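Local coordinates for nucleoporin nup120 (Schizosaccharomyces pombe, PDB 4GQ2), which serves as a structural component of the nuclear pore complex, whose nucleoporins can also act as docking partners for transiently associated nuclear transport factors, at residues A[26-32]-A[159-164]; A[114-118]-A[129-133]; A[132-136]-A[168-173]; A[163-168]-A[194-200]. One frame throughout, in Å; residues are numbered along the deposited sequence.

Contact 1. Residues A[26-32]-A[159-164]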
loop_
_atom_site.group_PDB
_atom_site.type_symbol
_atom_site.label_atom_id
_atom_site.label_comp_id
_atom_site.label_asym_id
_atom_site.label_seq_id
_atom_site.Cartn_x
_atom_site.Cartn_y
_atom_site.Cartn_z
ATOM N N TRP A 26 -33.235 -6.185 8.901
ATOM C CA TRP A 26 -34.205 -7.169 8.415
ATOM C C TRP A 26 -35.549 -6.525 8.314
ATOM O O TRP A 26 -36.029 -5.925 9.283
ATOM C CB TRP A 26 -34.299 -8.357 9.366
ATOM C CG TRP A 26 -33.141 -9.314 9.261
ATOM C CD1 TRP A 26 -33.116 -10.548 8.616
ATOM C CD2 TRP A 26 -31.789 -9.144 9.812
ATOM N NE1 TRP A 26 -31.880 -11.138 8.730
ATOM C CE2 TRP A 26 -31.037 -10.350 9.434
ATOM C CE3 TRP A 26 -31.149 -8.153 10.551
ATOM C CZ2 TRP A 26 -29.709 -10.532 9.794
ATOM C CZ3 TRP A 26 -29.810 -8.352 10.912
ATOM C CH2 TRP A 26 -29.108 -9.514 10.543
ATOM N N VAL A 27 -36.170 -6.634 7.139
ATOM C CA VAL A 27 -37.537 -6.140 6.946
ATOM C C VAL A 27 -38.499 -6.993 7.789
ATOM O O VAL A 27 -38.239 -8.188 7.992
ATOM C CB VAL A 27 -37.954 -6.118 5.452
ATOM C CG1 VAL A 27 -37.027 -5.214 4.650
ATOM C CG2 VAL A 27 -37.978 -7.517 4.855
ATOM N N PRO A 28 -39.581 -6.380 8.318
ATOM C CA PRO A 28 -40.558 -7.132 9.115
ATOM C C PRO A 28 -41.092 -8.356 8.366
ATOM O O PRO A 28 -41.399 -8.262 7.173
ATOM C CB PRO A 28 -41.679 -6.112 9.339
ATOM C CG PRO A 28 -40.983 -4.797 9.307
ATOM C CD PRO A 28 -39.923 -4.946 8.253
ATOM N N ALA A 29 -41.178 -9.490 9.061
ATOM C CA ALA A 29 -41.641 -10.743 8.458
ATOM C C ALA A 29 -43.162 -10.771 8.250
ATOM O O ALA A 29 -43.923 -10.270 9.081
ATOM C CB ALA A 29 -41.193 -11.934 9.294
ATOM N N LEU A 30 -43.586 -11.352 7.130
ATOM C CA LEU A 30 -45.007 -11.518 6.808
ATOM C C LEU A 30 -45.362 -12.993 6.592
ATOM O O LEU A 30 -44.485 -13.859 6.629
ATOM C CB LEU A 30 -45.395 -10.656 5.599
ATOM C CG LEU A 30 -46.069 -9.303 5.879
ATOM C CD1 LEU A 30 -45.176 -8.330 6.643
ATOM C CD2 LEU A 30 -46.538 -8.668 4.579
ATOM N N GLU A 31 -46.645 -13.277 6.371
ATOM C CA GLU A 31 -47.139 -14.661 6.382
ATOM C C GLU A 31 -46.742 -15.480 5.149
ATOM O O GLU A 31 -46.168 -16.566 5.282
ATOM C CB GLU A 31 -48.654 -14.694 6.602
ATOM C CG GLU A 31 -49.106 -15.803 7.537
ATOM C CD GLU A 31 -50.475 -15.540 8.129
ATOM O OE1 GLU A 31 -51.477 -15.657 7.390
ATOM O OE2 GLU A 31 -50.548 -15.222 9.335
ATOM N N ASN A 32 -47.054 -14.964 3.962
ATOM C CA ASN A 32 -46.601 -15.571 2.709
ATOM C C ASN A 32 -45.416 -14.780 2.164
ATOM O O ASN A 32 -45.536 -14.011 1.203
ATOM C CB ASN A 32 -47.749 -15.657 1.702
ATOM C CG ASN A 32 -48.912 -16.481 2.221
ATOM O OD1 ASN A 32 -48.750 -17.653 2.573
ATOM N ND2 ASN A 32 -50.092 -15.869 2.280
ATOM N N TRP A 159 -39.302 2.616 9.907
ATOM C CA TRP A 159 -38.279 2.638 8.847
ATOM C C TRP A 159 -38.649 1.786 7.669
ATOM O O TRP A 159 -38.346 2.140 6.531
ATOM C CB TRP A 159 -36.900 2.256 9.380
ATOM C CG TRP A 159 -36.689 0.778 9.615
ATOM C CD1 TRP A 159 -36.889 0.067 10.795
ATOM C CD2 TRP A 159 -36.208 -0.221 8.648
ATOM N NE1 TRP A 159 -36.576 -1.259 10.630
ATOM C CE2 TRP A 159 -36.165 -1.501 9.369
ATOM C CE3 TRP A 159 -35.824 -0.186 7.308
ATOM C CZ2 TRP A 159 -35.756 -2.676 8.756
ATOM C CZ3 TRP A 159 -35.416 -1.380 6.702
ATOM C CH2 TRP A 159 -35.384 -2.593 7.410
ATOM N N CYS A 160 -39.310 0.660 7.940
ATOM C CA CYS A 160 -39.823 -0.210 6.894
ATOM C C CYS A 160 -41.323 -0.487 7.010
ATOM O O CYS A 160 -41.785 -1.026 8.009
ATOM C CB CYS A 160 -39.066 -1.529 6.863
ATOM S SG CYS A 160 -39.440 -2.481 5.380
ATOM N N LEU A 161 -42.060 -0.111 5.967
ATOM C CA LEU A 161 -43.483 -0.411 5.827
ATOM C C LEU A 161 -43.659 -1.466 4.735
ATOM O O LEU A 161 -43.032 -1.379 3.672
ATOM C CB LEU A 161 -44.251 0.864 5.454
ATOM C CG LEU A 161 -44.835 1.803 6.525
ATOM C CD1 LEU A 161 -43.994 1.904 7.789
ATOM C CD2 LEU A 161 -45.084 3.190 5.943
ATOM N N CYS A 162 -44.505 -2.458 5.000
ATOM C CA CYS A 162 -44.766 -3.533 4.039
ATOM C C CYS A 162 -46.169 -3.473 3.461
ATOM O O CYS A 162 -47.152 -3.310 4.191
ATOM C CB CYS A 162 -44.547 -4.899 4.684
ATOM S SG CYS A 162 -42.999 -4.983 5.588
ATOM N N TYR A 163 -46.250 -3.628 2.144
ATOM C CA TYR A 163 -47.516 -3.580 1.434
ATOM C C TYR A 163 -47.681 -4.799 0.546
ATOM O O TYR A 163 -46.718 -5.263 -0.063
ATOM C CB TYR A 163 -47.589 -2.322 0.580
ATOM C CG TYR A 163 -47.546 -1.036 1.367
ATOM C CD1 TYR A 163 -48.710 -0.490 1.914
ATOM C CD2 TYR A 163 -46.345 -0.351 1.552
ATOM C CE1 TYR A 163 -48.678 0.701 2.630
ATOM C CE2 TYR A 163 -46.300 0.835 2.272
ATOM C CZ TYR A 163 -47.468 1.358 2.806
ATOM O OH TYR A 163 -47.428 2.536 3.516
ATOM N N ARG A 164 -48.910 -5.310 0.481
ATOM C CA ARG A 164 -49.259 -6.392 -0.434
ATOM C C ARG A 164 -50.358 -5.927 -1.391
ATOM O O ARG A 164 -51.541 -6.160 -1.136
ATOM C CB ARG A 164 -49.707 -7.635 0.337
ATOM C CG ARG A 164 -48.576 -8.423 0.969
ATOM C CD ARG A 164 -49.119 -9.629 1.712
ATOM N NE ARG A 164 -48.049 -10.486 2.213
ATOM C CZ ARG A 164 -48.236 -11.554 2.983
ATOM N NH1 ARG A 164 -49.458 -11.917 3.355
ATOM N NH2 ARG A 164 -47.194 -12.262 3.384
#
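Val-27 and Pro-28 settle on Cys-160 at the tightly packed end of this contact. The CG1 methyl of Val-27 lies 3.7 Å from the SG of Cys-160, and CD of the Pro-28 ring meets the CB of Cys-160 at 3.8 Å; the compact thiol suits a place where loop and strand come so close. Beside them Trp-159 turns the edge of its six-membered ring to the backbone, with the O of Trp-26 near the ring plane, 3.3 Å from CZ2. Strand 160-163 is the fourth strand of a four-stranded antiparallel blade in the beta-propeller domain, and the loop after strand 21-26 runs over it in almost the same direction, 13° apart, without ladder bonds. The other end is more open to solvent. Leu-30 CD1 stays 4.0 Å from Cys-162 CB, while Leu-30 CD2 covers one face of the guanidinium that Arg-164 holds out on a chain extended from CG to NE. The carboxylate of Glu-31 is poorly ordered there.

Contact 2. Residues A[114-118]-A[129-133]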
loop_
_atom_site.group_PDB
_atom_site.type_symbol
_atom_site.label_atom_id
_atom_site.label_comp_id
_atom_site.label_asym_id
_atom_site.label_seq_id
_atom_site.Cartn_x
_atom_site.Cartn_y
_atom_site.Cartn_z
ATOM N N ASP A 114 -34.841 -4.863 -11.657
ATOM C CA ASP A 114 -35.611 -3.634 -11.882
ATOM C C ASP A 114 -36.606 -3.396 -10.749
ATOM O O ASP A 114 -37.565 -2.638 -10.908
ATOM C CB ASP A 114 -36.339 -3.678 -13.231
ATOM C CG ASP A 114 -35.415 -4.014 -14.374
ATOM O OD1 ASP A 114 -34.629 -3.142 -14.778
ATOM O OD2 ASP A 114 -35.470 -5.154 -14.870
ATOM N N GLY A 115 -36.360 -4.045 -9.610
ATOM C CA GLY A 115 -37.253 -3.977 -8.462
ATOM C C GLY A 115 -36.841 -3.022 -7.357
ATOM O O GLY A 115 -37.319 -3.146 -6.233
ATOM N N VAL A 116 -35.970 -2.063 -7.674
ATOM C CA VAL A 116 -35.533 -1.061 -6.702
ATOM C C VAL A 116 -35.719 0.333 -7.300
ATOM O O VAL A 116 -35.237 0.616 -8.392
ATOM C CB VAL A 116 -34.052 -1.262 -6.284
ATOM C CG1 VAL A 116 -33.643 -0.240 -5.234
ATOM C CG2 VAL A 116 -33.806 -2.672 -5.756
ATOM N N ALA A 117 -36.423 1.196 -6.579
ATOM C CA ALA A 117 -36.696 2.544 -7.044
ATOM C C ALA A 117 -36.537 3.520 -5.889
ATOM O O ALA A 117 -36.899 3.215 -4.752
ATOM C CB ALA A 117 -38.098 2.627 -7.632
ATOM N N PHE A 118 -36.002 4.693 -6.194
ATOM C CA PHE A 118 -35.689 5.691 -5.183
ATOM C C PHE A 118 -36.524 6.956 -5.350
ATOM O O PHE A 118 -36.925 7.310 -6.464
ATOM C CB PHE A 118 -34.213 6.068 -5.278
ATOM C CG PHE A 118 -33.280 5.090 -4.623
ATOM C CD1 PHE A 118 -33.033 3.846 -5.191
ATOM C CD2 PHE A 118 -32.614 5.432 -3.448
ATOM C CE1 PHE A 118 -32.161 2.954 -4.585
ATOM C CE2 PHE A 118 -31.737 4.544 -2.841
ATOM C CZ PHE A 118 -31.514 3.302 -3.410
ATOM N N ILE A 129 -36.707 4.215 -0.408
ATOM C CA ILE A 129 -36.550 3.116 -1.360
ATOM C C ILE A 129 -37.827 2.277 -1.474
ATOM O O ILE A 129 -38.359 1.793 -0.469
ATOM C CB ILE A 129 -35.387 2.173 -0.996
ATOM C CG1 ILE A 129 -34.103 2.960 -0.761
ATOM C CG2 ILE A 129 -35.174 1.134 -2.100
ATOM C CD1 ILE A 129 -33.074 2.183 0.029
ATOM N N TYR A 130 -38.306 2.122 -2.707
ATOM C CA TYR A 130 -39.321 1.133 -3.045
ATOM C C TYR A 130 -38.620 -0.131 -3.528
ATOM O O TYR A 130 -37.778 -0.070 -4.426
ATOM C CB TYR A 130 -40.218 1.637 -4.174
ATOM C CG TYR A 130 -40.993 2.902 -3.892
ATOM C CD1 TYR A 130 -42.219 2.863 -3.223
ATOM C CD2 TYR A 130 -40.515 4.137 -4.324
ATOM C CE1 TYR A 130 -42.935 4.026 -2.973
ATOM C CE2 TYR A 130 -41.222 5.306 -4.077
ATOM C CZ TYR A 130 -42.429 5.246 -3.405
ATOM O OH TYR A 130 -43.128 6.407 -3.170
ATOM N N ALA A 131 -38.978 -1.271 -2.940
ATOM C CA ALA A 131 -38.431 -2.563 -3.342
ATOM C C ALA A 131 -39.515 -3.629 -3.445
ATOM O O ALA A 131 -40.375 -3.742 -2.568
ATOM C CB ALA A 131 -37.346 -3.007 -2.374
ATOM N N ILE A 132 -39.469 -4.399 -4.530
ATOM C CA ILE A 132 -40.397 -5.505 -4.754
ATOM C C ILE A 132 -39.606 -6.796 -4.894
ATOM O O ILE A 132 -38.632 -6.877 -5.658
ATOM C CB ILE A 132 -41.286 -5.281 -6.004
ATOM C CG1 ILE A 132 -42.218 -4.078 -5.795
ATOM C CG2 ILE A 132 -42.103 -6.528 -6.315
ATOM C CD1 ILE A 132 -42.772 -3.469 -7.068
ATOM N N THR A 133 -40.031 -7.804 -4.148
ATOM C CA THR A 133 -39.349 -9.079 -4.135
ATOM C C THR A 133 -40.051 -10.061 -5.072
ATOM O O THR A 133 -41.129 -9.766 -5.586
ATOM C CB THR A 133 -39.266 -9.633 -2.701
ATOM O OG1 THR A 133 -40.586 -9.806 -2.175
ATOM C CG2 THR A 133 -38.503 -8.662 -1.810
#
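The Phe-118 ring carries Ile-129 over one face: CG1 of Ile-129 stands 3.9 Å from the centroid of the Phe-118 ring, 26° off the normal, a CH-pi contact. The Tyr-130 ring receives the carbonyl O of Ala-117 at its edge, near the plane, and sends its OH to the O of Ser-180. Ile-129 is branched usefully: with CG1 beside its backbone N (chi1 -52°) that arm covers Phe-118, while CG2 lies 3.7 Å from CG1 of Val-116. With an alanine here, the ring face would probably lose its cover and Val-116 its methyl neighbour, opening a gap along this side of the hairpin. The backbones form an antiparallel ladder. Ala-117 and Tyr-130 are a hydrogen-bonded pair, Ala-117 N to Tyr-130 O at 2.8 Å and Tyr-130 N to Ala-117 O at 2.7 Å, and Ile-132 N gives a third bond to Gly-115 O. Glycine fits at Gly-115 because a side chain would run into the O of Ile-132. Strand 126-133 lies between 115-121 and 138-143 in its blade, with Phe-118 meeting Tyr-63 and Trp-76 of the preceding sheet, and Ala-117 and Tyr-130 packing on strand 183-188 of the following one.

Contact 3. Residues A[132-136]-A[168-173]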
loop_
_atom_site.group_PDB
_atom_site.type_symbol
_atom_site.label_atom_id
_atom_site.label_comp_id
_atom_site.label_asym_id
_atom_site.label_seq_id
_atom_site.Cartn_x
_atom_site.Cartn_y
_atom_site.Cartn_z
ATOM N N ILE A 132 -39.469 -4.399 -4.530
ATOM C CA ILE A 132 -40.397 -5.505 -4.754
ATOM C C ILE A 132 -39.606 -6.796 -4.894
ATOM O O ILE A 132 -38.632 -6.877 -5.658
ATOM C CB ILE A 132 -41.286 -5.281 -6.004
ATOM C CG1 ILE A 132 -42.218 -4.078 -5.795
ATOM C CG2 ILE A 132 -42.103 -6.528 -6.315
ATOM C CD1 ILE A 132 -42.772 -3.469 -7.068
ATOM N N THR A 133 -40.031 -7.804 -4.148
ATOM C CA THR A 133 -39.349 -9.079 -4.135
ATOM C C THR A 133 -40.051 -10.061 -5.072
ATOM O O THR A 133 -41.129 -9.766 -5.586
ATOM C CB THR A 133 -39.266 -9.633 -2.701
ATOM O OG1 THR A 133 -40.586 -9.806 -2.175
ATOM C CG2 THR A 133 -38.503 -8.662 -1.810
ATOM N N HIS A 134 -39.431 -11.217 -5.301
ATOM C CA HIS A 134 -40.003 -12.263 -6.145
ATOM C C HIS A 134 -41.291 -12.796 -5.557
ATOM O O HIS A 134 -42.128 -13.351 -6.276
ATOM C CB HIS A 134 -38.986 -13.389 -6.379
ATOM C CG HIS A 134 -39.496 -14.501 -7.273
ATOM N ND1 HIS A 134 -40.007 -15.649 -6.784
ATOM C CD2 HIS A 134 -39.581 -14.596 -8.662
ATOM C CE1 HIS A 134 -40.389 -16.442 -7.803
ATOM N NE2 HIS A 134 -40.127 -15.798 -8.951
ATOM N N ALA A 135 -41.464 -12.615 -4.248
ATOM C CA ALA A 135 -42.681 -13.031 -3.551
ATOM C C ALA A 135 -43.794 -12.008 -3.706
ATOM O O ALA A 135 -44.930 -12.256 -3.297
ATOM C CB ALA A 135 -42.400 -13.273 -2.084
ATOM N N ARG A 136 -43.448 -10.864 -4.293
ATOM C CA ARG A 136 -44.399 -9.810 -4.677
ATOM C C ARG A 136 -44.886 -8.937 -3.534
ATOM O O ARG A 136 -45.974 -8.364 -3.616
ATOM C CB ARG A 136 -45.587 -10.366 -5.474
ATOM C CG ARG A 136 -45.225 -10.818 -6.873
ATOM C CD ARG A 136 -46.437 -11.374 -7.585
ATOM N NE ARG A 136 -46.057 -12.309 -8.638
ATOM C CZ ARG A 136 -46.903 -12.838 -9.516
ATOM N NH1 ARG A 136 -48.191 -12.516 -9.484
ATOM N NH2 ARG A 136 -46.453 -13.687 -10.432
ATOM N N PHE A 168 -50.980 -7.419 -7.502
ATOM C CA PHE A 168 -49.829 -8.333 -7.522
ATOM C C PHE A 168 -50.244 -9.796 -7.371
ATOM O O PHE A 168 -49.442 -10.701 -7.599
ATOM C CB PHE A 168 -48.820 -7.965 -6.419
ATOM C CG PHE A 168 -48.061 -6.682 -6.670
ATOM C CD1 PHE A 168 -48.526 -5.719 -7.572
ATOM C CD2 PHE A 168 -46.889 -6.419 -5.974
ATOM C CE1 PHE A 168 -47.826 -4.539 -7.782
ATOM C CE2 PHE A 168 -46.182 -5.239 -6.183
ATOM C CZ PHE A 168 -46.652 -4.298 -7.085
ATOM N N LEU A 169 -51.491 -10.031 -6.977
ATOM C CA LEU A 169 -51.960 -11.398 -6.751
ATOM C C LEU A 169 -52.064 -12.201 -8.045
ATOM O O LEU A 169 -51.692 -13.375 -8.083
ATOM C CB LEU A 169 -53.287 -11.411 -5.982
ATOM C CG LEU A 169 -53.211 -11.056 -4.486
ATOM C CD1 LEU A 169 -54.596 -10.805 -3.908
ATOM C CD2 LEU A 169 -52.476 -12.122 -3.678
ATOM N N ASN A 170 -52.522 -11.547 -9.109
ATOM C CA ASN A 170 -52.805 -12.211 -10.377
ATOM C C ASN A 170 -51.829 -11.841 -11.479
ATOM O O ASN A 170 -51.686 -12.569 -12.467
ATOM C CB ASN A 170 -54.213 -11.848 -10.846
ATOM C CG ASN A 170 -55.293 -12.424 -9.959
ATOM O OD1 ASN A 170 -55.638 -11.845 -8.932
ATOM N ND2 ASN A 170 -55.826 -13.584 -10.345
ATOM N N GLN A 171 -51.186 -10.689 -11.314
ATOM C CA GLN A 171 -50.315 -10.130 -12.333
ATOM C C GLN A 171 -48.880 -10.051 -11.802
ATOM O O GLN A 171 -48.665 -9.820 -10.611
ATOM C CB GLN A 171 -50.838 -8.750 -12.755
ATOM C CG GLN A 171 -52.241 -8.768 -13.367
ATOM C CD GLN A 171 -52.870 -7.383 -13.488
ATOM O OE1 GLN A 171 -53.053 -6.678 -12.494
ATOM N NE2 GLN A 171 -53.223 -6.995 -14.713
ATOM N N LYS A 172 -47.903 -10.262 -12.682
ATOM C CA LYS A 172 -46.493 -10.261 -12.276
ATOM C C LYS A 172 -45.830 -8.895 -12.493
ATOM O O LYS A 172 -45.689 -8.458 -13.637
ATOM C CB LYS A 172 -45.711 -11.360 -13.008
ATOM C CG LYS A 172 -44.346 -11.650 -12.408
ATOM C CD LYS A 172 -43.668 -12.824 -13.092
ATOM C CE LYS A 172 -42.320 -13.118 -12.456
ATOM N NZ LYS A 172 -41.735 -14.371 -13.001
ATOM N N PRO A 173 -45.419 -8.223 -11.392
ATOM C CA PRO A 173 -44.778 -6.910 -11.485
ATOM C C PRO A 173 -43.458 -7.022 -12.236
ATOM O O PRO A 173 -42.713 -7.985 -12.036
ATOM C CB PRO A 173 -44.538 -6.524 -10.016
ATOM C CG PRO A 173 -45.470 -7.384 -9.228
ATOM C CD PRO A 173 -45.505 -8.677 -9.993
#
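Arg-136 reaches across to the loop at Phe-168, its chain extended from CG to NE and crossing Pro-173 and Lys-172 at about right angles. CD of Arg-136 passes 3.7 Å from CD of Pro-173, and the guanidinium then lies with one face against Lys-172, whose CB is 3.5 Å from Arg-136 NH2. At its edge NH1 gives a nearly straight bond to the O of Phe-168, 2.9 Å and 171°; the oxygen lies in the guanidinium plane, while the donor is tilted 30° from the carbonyl plane. The Phe-168 ring turns an edge to Arg-136, its CD2 3.2 Å from Arg-136 O, while Ile-132 CD1 approaches obliquely. This joins the type I turn Thr-133 to Arg-136, which links two strands of one propeller blade, to the connection leading into the next. A methionine here would probably leave the Phe-168 carbonyl without its donor and the loop less firmly tied. Gln-171 O, near NH1 but badly angled, may add electrostatic attraction, so a long cationic side chain suits this carbonyl-lined place.

Contact 4. Residues A[163-168]-A[194-200]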
loop_
_atom_site.group_PDB
_atom_site.type_symbol
_atom_site.label_atom_id
_atom_site.label_comp_id
_atom_site.label_asym_id
_atom_site.label_seq_id
_atom_site.Cartn_x
_atom_site.Cartn_y
_atom_site.Cartn_z
ATOM N N TYR A 163 -46.250 -3.628 2.144
ATOM C CA TYR A 163 -47.516 -3.580 1.434
ATOM C C TYR A 163 -47.681 -4.799 0.546
ATOM O O TYR A 163 -46.718 -5.263 -0.063
ATOM C CB TYR A 163 -47.589 -2.322 0.580
ATOM C CG TYR A 163 -47.546 -1.036 1.367
ATOM C CD1 TYR A 163 -48.710 -0.490 1.914
ATOM C CD2 TYR A 163 -46.345 -0.351 1.552
ATOM C CE1 TYR A 163 -48.678 0.701 2.630
ATOM C CE2 TYR A 163 -46.300 0.835 2.272
ATOM C CZ TYR A 163 -47.468 1.358 2.806
ATOM O OH TYR A 163 -47.428 2.536 3.516
ATOM N N ARG A 164 -48.910 -5.310 0.481
ATOM C CA ARG A 164 -49.259 -6.392 -0.434
ATOM C C ARG A 164 -50.358 -5.927 -1.391
ATOM O O ARG A 164 -51.541 -6.160 -1.136
ATOM C CB ARG A 164 -49.707 -7.635 0.337
ATOM C CG ARG A 164 -48.576 -8.423 0.969
ATOM C CD ARG A 164 -49.119 -9.629 1.712
ATOM N NE ARG A 164 -48.049 -10.486 2.213
ATOM C CZ ARG A 164 -48.236 -11.554 2.983
ATOM N NH1 ARG A 164 -49.458 -11.917 3.355
ATOM N NH2 ARG A 164 -47.194 -12.262 3.384
ATOM N N PRO A 165 -49.968 -5.270 -2.500
ATOM C CA PRO A 165 -50.943 -4.709 -3.435
ATOM C C PRO A 165 -51.770 -5.809 -4.081
ATOM O O PRO A 165 -51.242 -6.872 -4.410
ATOM C CB PRO A 165 -50.074 -4.005 -4.488
ATOM C CG PRO A 165 -48.711 -3.912 -3.881
ATOM C CD PRO A 165 -48.595 -5.121 -3.008
ATOM N N ILE A 166 -53.063 -5.544 -4.244
ATOM C CA ILE A 166 -54.008 -6.545 -4.734
ATOM C C ILE A 166 -53.693 -6.966 -6.168
ATOM O O ILE A 166 -53.727 -8.154 -6.485
ATOM C CB ILE A 166 -55.468 -6.070 -4.544
ATOM C CG1 ILE A 166 -55.827 -6.119 -3.052
ATOM C CG2 ILE A 166 -56.439 -6.922 -5.355
ATOM C CD1 ILE A 166 -56.960 -5.203 -2.646
ATOM N N SER A 167 -53.329 -6.000 -7.010
ATOM C CA SER A 167 -52.955 -6.280 -8.399
ATOM C C SER A 167 -51.779 -7.261 -8.555
ATOM O O SER A 167 -51.617 -7.876 -9.613
ATOM C CB SER A 167 -52.676 -4.980 -9.155
ATOM O OG SER A 167 -51.605 -4.262 -8.571
ATOM N N PHE A 168 -50.980 -7.419 -7.502
ATOM C CA PHE A 168 -49.829 -8.333 -7.522
ATOM C C PHE A 168 -50.244 -9.796 -7.371
ATOM O O PHE A 168 -49.442 -10.701 -7.599
ATOM C CB PHE A 168 -48.820 -7.965 -6.419
ATOM C CG PHE A 168 -48.061 -6.682 -6.670
ATOM C CD1 PHE A 168 -48.526 -5.719 -7.572
ATOM C CD2 PHE A 168 -46.889 -6.419 -5.974
ATOM C CE1 PHE A 168 -47.826 -4.539 -7.782
ATOM C CE2 PHE A 168 -46.182 -5.239 -6.183
ATOM C CZ PHE A 168 -46.652 -4.298 -7.085
ATOM N N THR A 194 -50.286 -0.287 -13.031
ATOM C CA THR A 194 -50.950 0.188 -11.822
ATOM C C THR A 194 -50.234 1.397 -11.218
ATOM O O THR A 194 -49.022 1.559 -11.376
ATOM C CB THR A 194 -51.072 -0.931 -10.759
ATOM O OG1 THR A 194 -51.799 -0.442 -9.627
ATOM C CG2 THR A 194 -49.701 -1.406 -10.288
ATOM N N LYS A 195 -50.994 2.248 -10.539
ATOM C CA LYS A 195 -50.401 3.284 -9.707
ATOM C C LYS A 195 -50.727 2.972 -8.254
ATOM O O LYS A 195 -51.885 3.044 -7.837
ATOM C CB LYS A 195 -50.896 4.685 -10.093
ATOM C CG LYS A 195 -50.175 5.804 -9.353
ATOM C CD LYS A 195 -50.856 7.155 -9.523
ATOM C CE LYS A 195 -50.413 7.855 -10.797
ATOM N NZ LYS A 195 -51.140 9.140 -10.994
ATOM N N ILE A 196 -49.702 2.595 -7.498
ATOM C CA ILE A 196 -49.846 2.352 -6.073
ATOM C C ILE A 196 -49.631 3.662 -5.316
ATOM O O ILE A 196 -48.573 4.276 -5.435
ATOM C CB ILE A 196 -48.867 1.258 -5.590
ATOM C CG1 ILE A 196 -49.114 -0.044 -6.366
ATOM C CG2 ILE A 196 -48.999 1.039 -4.085
ATOM C CD1 ILE A 196 -47.991 -1.054 -6.280
ATOM N N ILE A 197 -50.649 4.090 -4.562
ATOM C CA ILE A 197 -50.576 5.323 -3.772
ATOM C C ILE A 197 -50.651 4.992 -2.288
ATOM O O ILE A 197 -51.613 4.376 -1.824
ATOM C CB ILE A 197 -51.692 6.341 -4.128
ATOM C CG1 ILE A 197 -51.683 6.687 -5.621
ATOM C CG2 ILE A 197 -51.551 7.621 -3.308
ATOM C CD1 ILE A 197 -52.728 5.945 -6.423
ATOM N N LEU A 198 -49.630 5.423 -1.551
ATOM C CA LEU A 198 -49.490 5.073 -0.144
ATOM C C LEU A 198 -49.775 6.259 0.760
ATOM O O LEU A 198 -49.534 7.413 0.396
ATOM C CB LEU A 198 -48.079 4.555 0.146
ATOM C CG LEU A 198 -47.400 3.637 -0.870
ATOM C CD1 LEU A 198 -45.895 3.790 -0.768
ATOM C CD2 LEU A 198 -47.812 2.186 -0.689
ATOM N N ASN A 199 -50.299 5.951 1.941
ATOM C CA ASN A 199 -50.432 6.920 3.011
ATOM C C ASN A 199 -49.470 6.465 4.098
ATOM O O ASN A 199 -49.813 5.607 4.914
ATOM C CB ASN A 199 -51.875 6.964 3.519
ATOM C CG ASN A 199 -52.304 8.350 3.967
ATOM O OD1 ASN A 199 -51.660 9.355 3.654
ATOM N ND2 ASN A 199 -53.413 8.412 4.692
ATOM N N PRO A 200 -48.237 7.009 4.086
ATOM C CA PRO A 200 -47.180 6.541 4.985
ATOM C C PRO A 200 -47.534 6.715 6.462
ATOM O O PRO A 200 -46.956 6.041 7.314
ATOM C CB PRO A 200 -45.982 7.425 4.611
ATOM C CG PRO A 200 -46.277 7.929 3.236
ATOM C CD PRO A 200 -47.765 8.104 3.217
#
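Tyr-163 and Leu-198 meet where two blades of the beta-propeller lie against each other: the end of strand 160-163 and the loop beyond it belong to the passage from one four-stranded sheet to the next, and strand 193-199 is the third strand of that next sheet. The first kind of interaction is CH-pi. Leu-198 sets CD2 almost exactly over the middle of the Tyr-163 ring, 3.5 Å from the centroid and only 6° off the normal, so one methyl touches all six ring carbons about equally; a flat aromatic and a forked aliphatic side chain are well matched for this.

The second kind is aliphatic packing. Ile-196 brings its terminal CD1 up to the place where Pro-165 and Phe-168 meet, 3.8 Å from Pro-165 CG and 3.6 Å from Phe-168 CZ. Pro-165 in turn lays its CG over the centre of the Phe-168 ring, whose opposite face is taken by Pro-173, so the phenylalanine is held flat between two prolines. A backbone bond from Phe-168 N to Pro-165 O ties this turn together.

The third kind is polar and indirect. Ser-167 and Thr-194 both direct their hydroxyls to OE2 of Glu-207 on strand 204-210, short side chains suited to sharing one carboxylate oxygen. With Thr-194 OG1 turned to that partner (chi1 -177°), its methyl CG2 faces Ser-167, 3.8 Å from OG.

In the fold
The four contacts lie in one region of the beta-propeller domain, their centres 11 to 14 Å apart. Contacts 1, 2 and 3 all reach the sheet of strands 115-121 to 160-163: contact 2 is its first hairpin, contact 3 begins on the same strand through Ile-132, and contact 1 covers its far edge strand. Contacts 3 and 4 join this sheet to the following one and share Phe-168. Tyr-130 CE1 of contact 2 touches Leu-198 CD1 of contact 4 at 3.7 Å, and Leu-161 CD2 of contact 1 lies 3.7 Å from Pro-200 O of contact 4. The nearest atoms of contacts 1 and 2 are about 7 Å apart.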